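Local coordinates for putative polyphosphate kinase 2 (Pseudomonas aeruginosa PAO1, PDB 3CZP), which transfers phosphate from inorganic polyphosphate to AMP to make ADP, and less efficiently to GMP, with magnesium as cofactor, at residues V9-D14 / E218-L223; W153-K158 / W210-G215; E278-E283 / K481-I486; A285-L290 / T321-P326. All coordinates share one frame; numbering follows the deposited sequence.

Overall arrangement
The four contacts fall into two distant pairs, one in each fused PPK2 domain: centre to centre, contacts 1 and 2 are about 11 Å apart, contacts 3 and 4 about 10 Å, and contacts 1 and 3 about 68 Å. Contact 2 is the buried one, two parallel strands joined by four backbone hydrogen bonds. Contact 1 lies at the surface beside it and relies on a CH-pi contact, apolar packing and one bridging water; Glu-214 of contact 2 accepts a probable hydrogen bond from His-11. Contacts 3 and 4 share helix 273-292. Contact 3, at the surface, sets polar, partly water-mediated links beside a leucine pair, whereas partly buried contact 4 has no hydrogen bond across it.

Contact 1: V9-D14 / E218-L223; sequences VGHSID and ERYRAL
CB of His-11 sits over the centre of the Tyr-220 ring, 3.3 Å from its centroid and only 7° off the ring normal, a clear CH-pi contact made where the loop 9-14 crosses the N-terminal end of helix 218-238. The two side chains run side by side in the same direction, with planes 20° apart, but they are slid so far that the rings barely overlap; what lies over the imidazole face is Tyr-220 OH, displaced toward the rim. The imidazole is held from elsewhere, since ND1 is hydrogen-bonded to Glu-214 OE1 on the preceding strand 210-214. Ile-13 carries the apolar part, as closely covered as Tyr-220. Its CG1 is anti to the carbonyl carbon (chi1 -65°) and CD1 continues the extended chain across Tyr-220; CD1 of Ile-13 lies 3.7 Å from Tyr-220 CA and 3.8 Å from Leu-223 CD2. In the P-loop-type fold of this N-terminal PPK2 domain, the contact ties the lead-in to helix 15-39 onto the helix after the edge strand 210-214. No direct hydrogen bond joins the segments. Instead one water donates to Ile-13 O at 2.5 Å and accepts from Arg-219 NH2 at 2.8 Å, lying in the guanidinium plane. The extended Arg-219 chain brings its CD within 3.3 Å of Ile-13 O, while Asp-217 OD2 is hydrogen-bonded to both Ile-13 N and Tyr-220 N.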
loop_
_atom_site.group_PDB
_atom_site.type_symbol
_atom_site.label_atom_id
_atom_site.label_comp_id
_atom_site.label_asym_id
_atom_site.label_seq_id
_atom_site.Cartn_x
_atom_site.Cartn_y
_atom_site.Cartn_z
ATOM N N VAL A 9 14.621 -32.270 27.307
ATOM C CA VAL A 9 15.722 -33.209 27.608
ATOM C C VAL A 9 17.078 -32.474 27.802
ATOM O O VAL A 9 18.017 -33.028 28.390
ATOM C CB VAL A 9 15.848 -34.333 26.499
ATOM C CG1 VAL A 9 17.070 -35.287 26.805
ATOM C CG2 VAL A 9 14.508 -35.140 26.350
ATOM N N GLY A 10 17.200 -31.235 27.314
ATOM C CA GLY A 10 18.401 -30.418 27.629
ATOM C C GLY A 10 19.451 -30.361 26.528
ATOM O O GLY A 10 20.665 -30.454 26.802
ATOM N N HIS A 11 18.983 -30.185 25.290
ATOM C CA HIS A 11 19.860 -30.099 24.103
ATOM C C HIS A 11 20.896 -28.964 24.241
ATOM O O HIS A 11 20.555 -27.884 24.703
ATOM C CB HIS A 11 19.035 -29.872 22.838
ATOM C CG HIS A 11 18.007 -30.916 22.563
ATOM N ND1 HIS A 11 16.753 -30.897 23.141
ATOM C CD2 HIS A 11 18.011 -31.968 21.707
ATOM C CE1 HIS A 11 16.039 -31.902 22.669
ATOM N NE2 HIS A 11 16.769 -32.558 21.786
ATOM N N SER A 12 22.136 -29.272 23.848
ATOM C CA SER A 12 23.346 -28.431 23.956
ATOM C C SER A 12 24.175 -28.628 22.705
ATOM O O SER A 12 24.248 -29.749 22.193
ATOM C CB SER A 12 24.303 -28.984 25.034
ATOM O OG SER A 12 24.066 -28.439 26.306
ATOM N N ILE A 13 24.907 -27.594 22.283
ATOM C CA ILE A 13 25.967 -27.767 21.291
ATOM C C ILE A 13 27.171 -26.992 21.797
ATOM O O ILE A 13 27.056 -25.841 22.219
ATOM C CB ILE A 13 25.560 -27.296 19.884
ATOM C CG1 ILE A 13 24.432 -28.176 19.345
ATOM C CG2 ILE A 13 26.750 -27.314 18.914
ATOM C CD1 ILE A 13 23.882 -27.699 18.010
ATOM N N ASP A 14 28.325 -27.648 21.767
ATOM C CA ASP A 14 29.575 -27.063 22.272
ATOM C C ASP A 14 30.057 -25.937 21.374
ATOM O O ASP A 14 29.773 -25.911 20.186
ATOM C CB ASP A 14 30.670 -28.142 22.466
ATOM C CG ASP A 14 31.341 -28.520 21.184
ATOM O OD1 ASP A 14 30.952 -29.542 20.567
ATOM O OD2 ASP A 14 32.227 -27.766 20.758
ATOM N N GLU A 218 21.772 -21.412 23.797
ATOM C CA GLU A 218 21.845 -20.410 22.730
ATOM C C GLU A 218 22.399 -21.034 21.444
ATOM O O GLU A 218 21.858 -20.851 20.346
ATOM C CB GLU A 218 22.805 -19.296 23.106
ATOM C CG GLU A 218 22.352 -18.243 24.048
ATOM C CD GLU A 218 23.488 -17.198 24.261
ATOM O OE1 GLU A 218 24.672 -17.581 24.467
ATOM O OE2 GLU A 218 23.208 -15.987 24.167
ATOM N N ARG A 219 23.500 -21.769 21.588
ATOM C CA ARG A 219 24.133 -22.440 20.446
ATOM C C ARG A 219 23.231 -23.467 19.781
ATOM O O ARG A 219 23.016 -23.442 18.585
ATOM C CB ARG A 219 25.440 -23.102 20.874
ATOM C CG ARG A 219 26.465 -22.088 21.256
ATOM C CD ARG A 219 27.753 -22.663 21.544
ATOM N NE ARG A 219 28.522 -21.629 22.203
ATOM C CZ ARG A 219 28.785 -21.565 23.510
ATOM N NH1 ARG A 219 29.508 -20.541 23.959
ATOM N NH2 ARG A 219 28.368 -22.502 24.358
ATOM N N TYR A 220 22.677 -24.377 20.553
ATOM C CA TYR A 220 21.747 -25.346 19.984
ATOM C C TYR A 220 20.511 -24.699 19.295
ATOM O O TYR A 220 20.097 -25.143 18.236
ATOM C CB TYR A 220 21.237 -26.268 21.073
ATOM C CG TYR A 220 20.118 -27.154 20.623
ATOM C CD1 TYR A 220 20.375 -28.323 19.929
ATOM C CD2 TYR A 220 18.806 -26.809 20.866
ATOM C CE1 TYR A 220 19.362 -29.129 19.499
ATOM C CE2 TYR A 220 17.771 -27.610 20.427
ATOM C CZ TYR A 220 18.060 -28.802 19.780
ATOM O OH TYR A 220 17.021 -29.585 19.324
ATOM N N ARG A 221 19.904 -23.720 19.948
ATOM C CA ARG A 221 18.666 -23.147 19.455
ATOM C C ARG A 221 18.867 -22.401 18.127
ATOM O O ARG A 221 18.066 -22.561 17.202
ATOM C CB ARG A 221 17.995 -22.263 20.532
ATOM C CG ARG A 221 18.581 -20.871 20.692
ATOM C CD ARG A 221 17.979 -20.172 21.913
ATOM N NE ARG A 221 18.592 -18.879 22.141
ATOM C CZ ARG A 221 18.615 -18.219 23.305
ATOM N NH1 ARG A 221 18.065 -18.721 24.398
ATOM N NH2 ARG A 221 19.169 -17.005 23.364
ATOM N N ALA A 222 19.948 -21.610 18.013
ATOM C CA ALA A 222 20.202 -20.856 16.786
ATOM C C ALA A 222 20.586 -21.728 15.639
ATOM O O ALA A 222 20.085 -21.546 14.542
ATOM C CB ALA A 222 21.283 -19.804 16.974
ATOM N N LEU A 223 21.539 -22.624 15.877
ATOM C CA LEU A 223 21.956 -23.563 14.866
ATOM C C LEU A 223 20.828 -24.457 14.376
ATOM O O LEU A 223 20.774 -24.774 13.201
ATOM C CB LEU A 223 23.122 -24.422 15.377
ATOM C CG LEU A 223 24.037 -25.051 14.314
ATOM C CD1 LEU A 223 24.599 -24.049 13.363
ATOM C CD2 LEU A 223 25.182 -25.841 14.969
HETATM O O HOH W 1 26.787 -24.850 24.548
#

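Contact 2: W153-K158 / W210-G215; sequences WFHLSK and WYVVEG. With ACT (acetate ion), chain E.
Four backbone hydrogen bonds join strand 148-155 to strand 210-214 and the residue after it. Trp-153 N donates to Tyr-211 O at 2.8 Å with an N-H...O angle of 169°, and Val-213 N returns a bond to Trp-153 O, also at 2.8 Å. His-155 N then reaches Val-213 O at 2.9 Å, approaching 30° out of the carbonyl plane, whereas the other three donors lie in theirs. Gly-215 N closes the series on His-155 O at 2.8 Å. Each strand thus gives and takes by turns, the parallel pattern, and segments 153-155 and 210-214 run 27° from parallel. A second polar layer lies in the side chains: Trp-153 NE1 makes a weak bond to His-155 ND1, while NE2 of the same imidazole bonds Glu-8, so both ring nitrogens are engaged. Tyr-211 OH donates to an acetate oxygen, O, at 3.0 Å, the ion probably coming from the crystallisation liquor. Outside this, Val-212 CG1 packs 3.9 Å from Trp-153 CD1 and 4.0 Å from His-155 CB, on the face turned to helix 186-203. Trp-210 presents its benzo edge, CE3 lying 3.9 Å from Trp-153 CB. Phe-154 and Val-213 point to the other face, which helix 218-238 covers. The pair forms one edge, within this chain, of a parallel sheet of order 2-3-1-4-5, the order of P-loop kinase-like domains.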
loop_
_atom_site.group_PDB
_atom_site.type_symbol
_atom_site.label_atom_id
_atom_site.label_comp_id
_atom_site.label_asym_id
_atom_site.label_seq_id
_atom_site.Cartn_x
_atom_site.Cartn_y
_atom_site.Cartn_z
ATOM N N TRP A 153 8.478 -22.815 17.542
ATOM C CA TRP A 153 8.130 -22.675 18.933
ATOM C C TRP A 153 9.374 -22.873 19.800
ATOM O O TRP A 153 9.885 -23.975 19.936
ATOM C CB TRP A 153 7.047 -23.705 19.308
ATOM C CG TRP A 153 6.679 -23.695 20.794
ATOM C CD1 TRP A 153 7.406 -24.188 21.809
ATOM C CD2 TRP A 153 5.496 -23.164 21.372
ATOM N NE1 TRP A 153 6.778 -23.963 23.010
ATOM C CE2 TRP A 153 5.588 -23.345 22.757
ATOM C CE3 TRP A 153 4.366 -22.532 20.855
ATOM C CZ2 TRP A 153 4.574 -22.983 23.613
ATOM C CZ3 TRP A 153 3.367 -22.146 21.733
ATOM C CH2 TRP A 153 3.475 -22.372 23.069
ATOM N N PHE A 154 9.843 -21.777 20.375
ATOM C CA PHE A 154 10.971 -21.732 21.277
ATOM C C PHE A 154 10.516 -22.128 22.675
ATOM O O PHE A 154 9.627 -21.467 23.258
ATOM C CB PHE A 154 11.560 -20.314 21.294
ATOM C CG PHE A 154 12.245 -19.941 20.002
ATOM C CD1 PHE A 154 13.627 -20.006 19.882
ATOM C CD2 PHE A 154 11.500 -19.616 18.868
ATOM C CE1 PHE A 154 14.245 -19.734 18.673
ATOM C CE2 PHE A 154 12.139 -19.291 17.659
ATOM C CZ PHE A 154 13.485 -19.355 17.567
ATOM N N HIS A 155 11.086 -23.210 23.200
ATOM C CA HIS A 155 10.588 -23.803 24.419
ATOM C C HIS A 155 11.543 -23.697 25.605
ATOM O O HIS A 155 12.744 -23.839 25.449
ATOM C CB HIS A 155 10.328 -25.290 24.210
ATOM C CG HIS A 155 9.496 -25.878 25.288
ATOM N ND1 HIS A 155 8.248 -25.389 25.608
ATOM C CD2 HIS A 155 9.745 -26.881 26.161
ATOM C CE1 HIS A 155 7.750 -26.093 26.606
ATOM N NE2 HIS A 155 8.645 -26.997 26.964
ATOM N N LEU A 156 10.961 -23.548 26.803
ATOM C CA LEU A 156 11.643 -23.852 28.044
ATOM C C LEU A 156 10.669 -24.621 28.882
ATOM O O LEU A 156 9.462 -24.446 28.768
ATOM C CB LEU A 156 12.075 -22.587 28.797
ATOM C CG LEU A 156 13.099 -21.600 28.213
ATOM C CD1 LEU A 156 13.134 -20.317 29.087
ATOM C CD2 LEU A 156 14.480 -22.252 28.056
ATOM N N SER A 157 11.196 -25.493 29.723
ATOM C CA SER A 157 10.384 -26.143 30.733
ATOM C C SER A 157 10.158 -25.177 31.872
ATOM O O SER A 157 10.804 -24.143 32.004
ATOM C CB SER A 157 11.000 -27.460 31.232
ATOM O OG SER A 157 12.174 -27.207 31.956
ATOM N N LYS A 158 9.212 -25.559 32.709
ATOM C CA LYS A 158 8.845 -24.740 33.845
ATOM C C LYS A 158 10.062 -24.431 34.699
ATOM O O LYS A 158 10.288 -23.277 35.040
ATOM C CB LYS A 158 7.777 -25.450 34.650
ATOM C CG LYS A 158 7.064 -24.574 35.645
ATOM C CD LYS A 158 5.893 -25.319 36.171
ATOM C CE LYS A 158 5.099 -24.523 37.228
ATOM N NZ LYS A 158 4.200 -23.483 36.659
ATOM N N TRP A 210 5.100 -27.463 12.725
ATOM C CA TRP A 210 5.640 -26.696 13.847
ATOM C C TRP A 210 6.968 -27.335 14.207
ATOM O O TRP A 210 7.061 -28.578 14.310
ATOM C CB TRP A 210 4.714 -26.749 15.075
ATOM C CG TRP A 210 3.716 -25.701 15.107
ATOM C CD1 TRP A 210 2.415 -25.801 14.725
ATOM C CD2 TRP A 210 3.918 -24.361 15.527
ATOM N NE1 TRP A 210 1.780 -24.597 14.905
ATOM C CE2 TRP A 210 2.682 -23.697 15.408
ATOM C CE3 TRP A 210 5.029 -23.647 16.004
ATOM C CZ2 TRP A 210 2.531 -22.361 15.721
ATOM C CZ3 TRP A 210 4.864 -22.304 16.346
ATOM C CH2 TRP A 210 3.645 -21.677 16.184
ATOM N N TYR A 211 7.951 -26.502 14.512
ATOM C CA TYR A 211 9.247 -27.016 14.984
ATOM C C TYR A 211 9.420 -26.513 16.417
ATOM O O TYR A 211 9.491 -25.321 16.639
ATOM C CB TYR A 211 10.356 -26.516 14.068
ATOM C CG TYR A 211 10.252 -26.974 12.615
ATOM C CD1 TYR A 211 10.644 -28.225 12.255
ATOM C CD2 TYR A 211 9.745 -26.139 11.632
ATOM C CE1 TYR A 211 10.555 -28.663 10.948
ATOM C CE2 TYR A 211 9.666 -26.545 10.324
ATOM C CZ TYR A 211 10.069 -27.831 10.001
ATOM O OH TYR A 211 10.021 -28.289 8.678
ATOM N N VAL A 212 9.453 -27.443 17.375
ATOM C CA VAL A 212 9.645 -27.127 18.782
ATOM C C VAL A 212 11.145 -27.195 19.077
ATOM O O VAL A 212 11.786 -28.241 18.943
ATOM C CB VAL A 212 8.851 -28.062 19.715
ATOM C CG1 VAL A 212 9.116 -27.685 21.193
ATOM C CG2 VAL A 212 7.339 -28.029 19.369
ATOM N N VAL A 213 11.721 -26.052 19.391
ATOM C CA VAL A 213 13.174 -25.961 19.574
ATOM C C VAL A 213 13.452 -25.603 21.011
ATOM O O VAL A 213 13.001 -24.544 21.470
ATOM C CB VAL A 213 13.769 -24.856 18.666
ATOM C CG1 VAL A 213 15.342 -24.810 18.806
ATOM C CG2 VAL A 213 13.340 -25.089 17.189
ATOM N N GLU A 214 14.166 -26.468 21.729
ATOM C CA GLU A 214 14.555 -26.169 23.100
ATOM C C GLU A 214 15.484 -24.941 23.166
ATOM O O GLU A 214 16.523 -24.877 22.497
ATOM C CB GLU A 214 15.228 -27.388 23.761
ATOM C CG GLU A 214 15.446 -27.151 25.255
ATOM C CD GLU A 214 15.944 -28.378 26.017
ATOM O OE1 GLU A 214 16.041 -29.471 25.401
ATOM O OE2 GLU A 214 16.221 -28.233 27.245
ATOM N N GLY A 215 15.110 -23.964 23.981
ATOM C CA GLY A 215 15.784 -22.677 23.961
ATOM C C GLY A 215 16.792 -22.410 25.060
ATOM O O GLY A 215 17.298 -21.285 25.192
HETATM C C ACT E . 8.458 -26.652 5.494
HETATM O O ACT E . 9.548 -26.828 6.085
HETATM O OXT ACT E . 7.817 -25.663 5.903
HETATM C CH3 ACT E . 7.946 -27.567 4.404
#

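Contact 3: E278-E283 / K481-I486; sequences EQLAAE and KVLRTI
Arg-484 NH1 donates to Gln-279 OE1 at 3.0 Å with an N-H...O angle of 146°; the oxygen lies in the guanidinium plane, the donor well above the amide carbonyl plane. Two waters flank this bond. One donates to Glu-283 OE2 at 2.8 Å and accepts from Arg-484 NH1 at 2.9 Å; the other joins Gln-279 OE1 to Arg-484 NH2, the latter link being weak. Directly, Glu-283 OE2 and Arg-484 NE form only a long salt bridge of 3.9 Å. Glu-283 OE1 lies 3.5 Å from Arg-484 CA, against the start of the arginine chain. Beside the polar group Leu-280 CD1 meets Leu-483 CD1 at 3.7 Å, and CB of Glu-283 lies 3.8 Å from CB of Leu-483. Gln-279 is extended beyond CG, Glu-283 is bent at chi2, which sets its carboxylate beside Arg-484, and Arg-484 bends at chi3 (-77°). Farther out, Asn-487 and Arg-286 hold Glu-283 OE1. The helix segments run 29° from parallel, axes 9.5 Å apart, both packed on helix 313-321 of the C-terminal PPK2 domain. With a neutral amide as direct partner and water as its one good link to the carboxylate, the guanidinium is probably held more by hydrogen bonding than by charge pairing.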
loop_
_atom_site.group_PDB
_atom_site.type_symbol
_atom_site.label_atom_id
_atom_site.label_comp_id
_atom_site.label_asym_id
_atom_site.label_seq_id
_atom_site.Cartn_x
_atom_site.Cartn_y
_atom_site.Cartn_z
ATOM N N GLU A 278 -40.504 6.035 -9.730
ATOM C CA GLU A 278 -40.990 6.132 -8.358
ATOM C C GLU A 278 -40.190 5.195 -7.472
ATOM O O GLU A 278 -39.665 5.600 -6.438
ATOM C CB GLU A 278 -42.489 5.771 -8.265
ATOM C CG GLU A 278 -43.436 6.713 -9.056
ATOM C CD GLU A 278 -44.943 6.483 -8.768
ATOM O OE1 GLU A 278 -45.267 6.030 -7.644
ATOM O OE2 GLU A 278 -45.801 6.777 -9.644
ATOM N N GLN A 279 -40.095 3.940 -7.913
ATOM C CA GLN A 279 -39.392 2.900 -7.171
ATOM C C GLN A 279 -37.912 3.223 -7.087
ATOM O O GLN A 279 -37.340 3.114 -6.015
ATOM C CB GLN A 279 -39.602 1.517 -7.806
ATOM C CG GLN A 279 -40.998 0.922 -7.603
ATOM C CD GLN A 279 -41.137 -0.457 -8.229
ATOM O OE1 GLN A 279 -40.217 -1.277 -8.196
ATOM N NE2 GLN A 279 -42.294 -0.711 -8.820
ATOM N N LEU A 280 -37.293 3.632 -8.195
ATOM C CA LEU A 280 -35.880 4.038 -8.172
ATOM C C LEU A 280 -35.678 5.151 -7.131
ATOM O O LEU A 280 -34.792 5.071 -6.302
ATOM C CB LEU A 280 -35.419 4.501 -9.554
ATOM C CG LEU A 280 -33.945 4.872 -9.726
ATOM C CD1 LEU A 280 -33.134 3.619 -9.746
ATOM C CD2 LEU A 280 -33.680 5.737 -11.021
ATOM N N ALA A 281 -36.523 6.173 -7.182
ATOM C CA ALA A 281 -36.495 7.291 -6.218
ATOM C C ALA A 281 -36.680 6.832 -4.757
ATOM O O ALA A 281 -35.987 7.300 -3.857
ATOM C CB ALA A 281 -37.582 8.347 -6.597
ATOM N N ALA A 282 -37.636 5.937 -4.531
ATOM C CA ALA A 282 -37.885 5.425 -3.179
ATOM C C ALA A 282 -36.660 4.671 -2.659
ATOM O O ALA A 282 -36.215 4.877 -1.520
ATOM C CB ALA A 282 -39.138 4.514 -3.151
ATOM N N GLU A 283 -36.099 3.810 -3.493
ATOM C CA GLU A 283 -34.971 2.971 -3.027
ATOM C C GLU A 283 -33.645 3.735 -2.819
ATOM O O GLU A 283 -32.883 3.429 -1.874
ATOM C CB GLU A 283 -34.796 1.735 -3.952
ATOM C CG GLU A 283 -36.093 0.819 -3.921
ATOM C CD GLU A 283 -36.352 0.156 -2.574
ATOM O OE1 GLU A 283 -35.377 -0.152 -1.883
ATOM O OE2 GLU A 283 -37.513 -0.067 -2.191
ATOM N N LYS A 481 -34.001 -3.715 -8.361
ATOM C CA LYS A 481 -33.687 -4.931 -7.612
ATOM C C LYS A 481 -32.308 -4.857 -6.889
ATOM O O LYS A 481 -32.178 -5.238 -5.720
ATOM C CB LYS A 481 -33.769 -6.135 -8.550
ATOM C CG LYS A 481 -33.404 -7.433 -7.917
ATOM C CD LYS A 481 -33.797 -8.618 -8.752
ATOM C CE LYS A 481 -33.650 -9.946 -7.954
ATOM N NZ LYS A 481 -34.458 -11.059 -8.534
ATOM N N VAL A 482 -31.314 -4.286 -7.559
ATOM C CA VAL A 482 -29.981 -4.111 -6.975
ATOM C C VAL A 482 -30.079 -3.209 -5.748
ATOM O O VAL A 482 -29.605 -3.555 -4.654
ATOM C CB VAL A 482 -28.962 -3.521 -8.033
ATOM C CG1 VAL A 482 -27.754 -2.957 -7.343
ATOM C CG2 VAL A 482 -28.535 -4.602 -9.073
ATOM N N LEU A 483 -30.725 -2.062 -5.927
ATOM C CA LEU A 483 -30.879 -1.120 -4.828
ATOM C C LEU A 483 -31.696 -1.781 -3.703
ATOM O O LEU A 483 -31.274 -1.777 -2.555
ATOM C CB LEU A 483 -31.547 0.173 -5.293
ATOM C CG LEU A 483 -30.642 1.295 -5.834
ATOM C CD1 LEU A 483 -31.433 2.102 -6.832
ATOM C CD2 LEU A 483 -30.122 2.189 -4.722
ATOM N N ARG A 484 -32.824 -2.396 -4.040
ATOM C CA ARG A 484 -33.676 -2.985 -2.992
ATOM C C ARG A 484 -32.945 -4.050 -2.158
ATOM O O ARG A 484 -33.133 -4.129 -0.955
ATOM C CB ARG A 484 -34.887 -3.602 -3.585
ATOM C CG ARG A 484 -35.962 -3.956 -2.581
ATOM C CD ARG A 484 -37.170 -4.505 -3.305
ATOM N NE ARG A 484 -38.004 -3.498 -3.948
ATOM C CZ ARG A 484 -38.270 -3.418 -5.263
ATOM N NH1 ARG A 484 -39.092 -2.480 -5.706
ATOM N NH2 ARG A 484 -37.679 -4.233 -6.146
ATOM N N THR A 485 -32.126 -4.861 -2.824
ATOM C CA THR A 485 -31.347 -5.887 -2.161
ATOM C C THR A 485 -30.327 -5.323 -1.187
ATOM O O THR A 485 -30.177 -5.819 -0.044
ATOM C CB THR A 485 -30.596 -6.775 -3.153
ATOM O OG1 THR A 485 -31.508 -7.371 -4.083
ATOM C CG2 THR A 485 -29.828 -7.888 -2.386
ATOM N N ILE A 486 -29.568 -4.347 -1.643
ATOM C CA ILE A 486 -28.658 -3.645 -0.765
ATOM C C ILE A 486 -29.396 -3.176 0.487
ATOM O O ILE A 486 -28.991 -3.494 1.584
ATOM C CB ILE A 486 -27.939 -2.486 -1.482
ATOM C CG1 ILE A 486 -26.964 -3.059 -2.533
ATOM C CG2 ILE A 486 -27.130 -1.618 -0.527
ATOM C CD1 ILE A 486 -26.439 -1.987 -3.434
HETATM O O HOH W 2 -39.687 -4.107 -8.914
HETATM O O HOH W 3 -39.391 0.022 -4.240
#

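Contact 4: A285-L290 / T321-P326; sequences ARLAGL and TDALDP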
loop_
_atom_site.group_PDB
_atom_site.type_symbol
_atom_site.label_atom_id
_atom_site.label_comp_id
_atom_site.label_asym_id
_atom_site.label_seq_id
_atom_site.Cartn_x
_atom_site.Cartn_y
_atom_site.Cartn_z
ATOM N N ALA A 285 -33.555 6.951 -1.845
ATOM C CA ALA A 285 -33.807 7.627 -0.542
ATOM C C ALA A 285 -33.618 6.683 0.648
ATOM O O ALA A 285 -33.101 7.080 1.725
ATOM C CB ALA A 285 -35.235 8.235 -0.526
ATOM N N ARG A 286 -34.055 5.433 0.465
ATOM C CA ARG A 286 -33.992 4.420 1.525
ATOM C C ARG A 286 -32.526 4.110 1.776
ATOM O O ARG A 286 -32.091 4.093 2.918
ATOM C CB ARG A 286 -34.750 3.156 1.095
ATOM C CG ARG A 286 -34.914 2.101 2.172
ATOM C CD ARG A 286 -35.707 0.957 1.623
ATOM N NE ARG A 286 -35.555 -0.276 2.393
ATOM C CZ ARG A 286 -35.714 -1.492 1.880
ATOM N NH1 ARG A 286 -35.985 -1.659 0.589
ATOM N NH2 ARG A 286 -35.568 -2.560 2.642
ATOM N N LEU A 287 -31.756 3.924 0.704
ATOM C CA LEU A 287 -30.304 3.681 0.841
ATOM C C LEU A 287 -29.611 4.861 1.506
ATOM O O LEU A 287 -28.843 4.652 2.415
ATOM C CB LEU A 287 -29.611 3.377 -0.495
ATOM C CG LEU A 287 -28.065 3.197 -0.401
ATOM C CD1 LEU A 287 -27.728 2.007 0.477
ATOM C CD2 LEU A 287 -27.442 3.030 -1.739
ATOM N N ALA A 288 -29.888 6.088 1.075
ATOM C CA ALA A 288 -29.247 7.247 1.674
ATOM C C ALA A 288 -29.527 7.271 3.189
ATOM O O ALA A 288 -28.655 7.590 4.008
ATOM C CB ALA A 288 -29.761 8.501 1.021
ATOM N N GLY A 289 -30.748 6.923 3.572
ATOM C CA GLY A 289 -31.124 7.028 4.979
ATOM C C GLY A 289 -30.484 5.938 5.800
ATOM O O GLY A 289 -30.095 6.158 6.942
ATOM N N LEU A 290 -30.349 4.747 5.216
ATOM C CA LEU A 290 -29.758 3.592 5.920
ATOM C C LEU A 290 -28.289 3.785 6.183
ATOM O O LEU A 290 -27.790 3.325 7.212
ATOM C CB LEU A 290 -29.982 2.297 5.144
ATOM C CG LEU A 290 -31.421 1.751 5.180
ATOM C CD1 LEU A 290 -31.629 0.762 4.055
ATOM C CD2 LEU A 290 -31.719 1.107 6.518
ATOM N N THR A 321 -24.734 4.689 -6.789
ATOM C CA THR A 321 -23.866 5.824 -6.421
ATOM C C THR A 321 -24.667 7.123 -6.444
ATOM O O THR A 321 -24.391 8.004 -5.644
ATOM C CB THR A 321 -22.538 5.949 -7.307
ATOM O OG1 THR A 321 -22.853 6.117 -8.675
ATOM C CG2 THR A 321 -21.654 4.717 -7.186
ATOM N N ASP A 322 -25.635 7.219 -7.368
ATOM C CA ASP A 322 -26.519 8.398 -7.534
ATOM C C ASP A 322 -27.260 8.730 -6.259
ATOM O O ASP A 322 -27.606 9.881 -6.021
ATOM C CB ASP A 322 -27.544 8.138 -8.650
ATOM C CG ASP A 322 -27.002 8.402 -10.083
ATOM O OD1 ASP A 322 -25.856 8.869 -10.277
ATOM O OD2 ASP A 322 -27.785 8.168 -11.047
ATOM N N ALA A 323 -27.522 7.702 -5.448
ATOM C CA ALA A 323 -28.148 7.833 -4.148
ATOM C C ALA A 323 -27.264 8.528 -3.084
ATOM O O ALA A 323 -27.771 9.073 -2.117
ATOM C CB ALA A 323 -28.573 6.427 -3.636
ATOM N N LEU A 324 -25.948 8.511 -3.255
ATOM C CA LEU A 324 -25.040 8.970 -2.205
ATOM C C LEU A 324 -24.043 10.054 -2.624
ATOM O O LEU A 324 -23.920 10.399 -3.793
ATOM C CB LEU A 324 -24.261 7.775 -1.656
ATOM C CG LEU A 324 -24.998 6.502 -1.256
ATOM C CD1 LEU A 324 -24.015 5.343 -1.281
ATOM C CD2 LEU A 324 -25.734 6.597 0.069
ATOM N N ASP A 325 -23.330 10.589 -1.643
ATOM C CA ASP A 325 -22.233 11.518 -1.897
ATOM C C ASP A 325 -20.988 10.668 -2.255
ATOM O O ASP A 325 -20.836 9.562 -1.759
ATOM C CB ASP A 325 -22.020 12.402 -0.656
ATOM C CG ASP A 325 -20.933 13.444 -0.849
ATOM O OD1 ASP A 325 -19.742 13.074 -0.973
ATOM O OD2 ASP A 325 -21.261 14.645 -0.840
ATOM N N PRO A 326 -20.135 11.142 -3.176
ATOM C CA PRO A 326 -18.961 10.308 -3.495
ATOM C C PRO A 326 -17.963 10.073 -2.373
ATOM O O PRO A 326 -17.209 9.151 -2.445
ATOM C CB PRO A 326 -18.307 11.047 -4.676
ATOM C CG PRO A 326 -19.329 11.918 -5.176
ATOM C CD PRO A 326 -20.181 12.329 -4.032
#
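Residues Thr-321 to Leu-324 form a type I beta turn, closed by Leu-324 N donating to Thr-321 O at 2.9 Å, and the turn lies against one side of helix 273-292, with Ala-288 and Ala-323 nearest at 6.0 Å between CA atoms. Leu-287 and Leu-324 cross at about a right angle. Leu-287 has CG anti to its backbone N (chi1 177°), which extends the side chain toward the turn, and its CD2 meets Ala-323 CB at 4.1 Å. In Leu-324, with CG anti to the carbonyl carbon (chi1 -49°) and the end of the chain leading to the helix, CD2 lies 4.1 Å from Leu-287 CG. Leu-324 CD2 also comes up to the helix backbone, 3.9 Å from Ala-288 CA, and Ala-288 CB lies 3.8 Å from Ala-323 O. No hydrogen bond crosses; apart from that last pair, the contacts are between aliphatic groups. Leu-287 also packs on Asn-487 and Ile-490 of helix 475-496, and Leu-324 on Phe-360 of strand 360-364. On the turn, Thr-321 and Asp-322 touch Pro-69 and Glu-65 of the second subunit. Here the connection from helix 313-321 to edge strand 330-333, part of a beta-alpha-beta unit in the C-terminal P-loop-type PPK2 domain, rests on the helix that precedes the sheet.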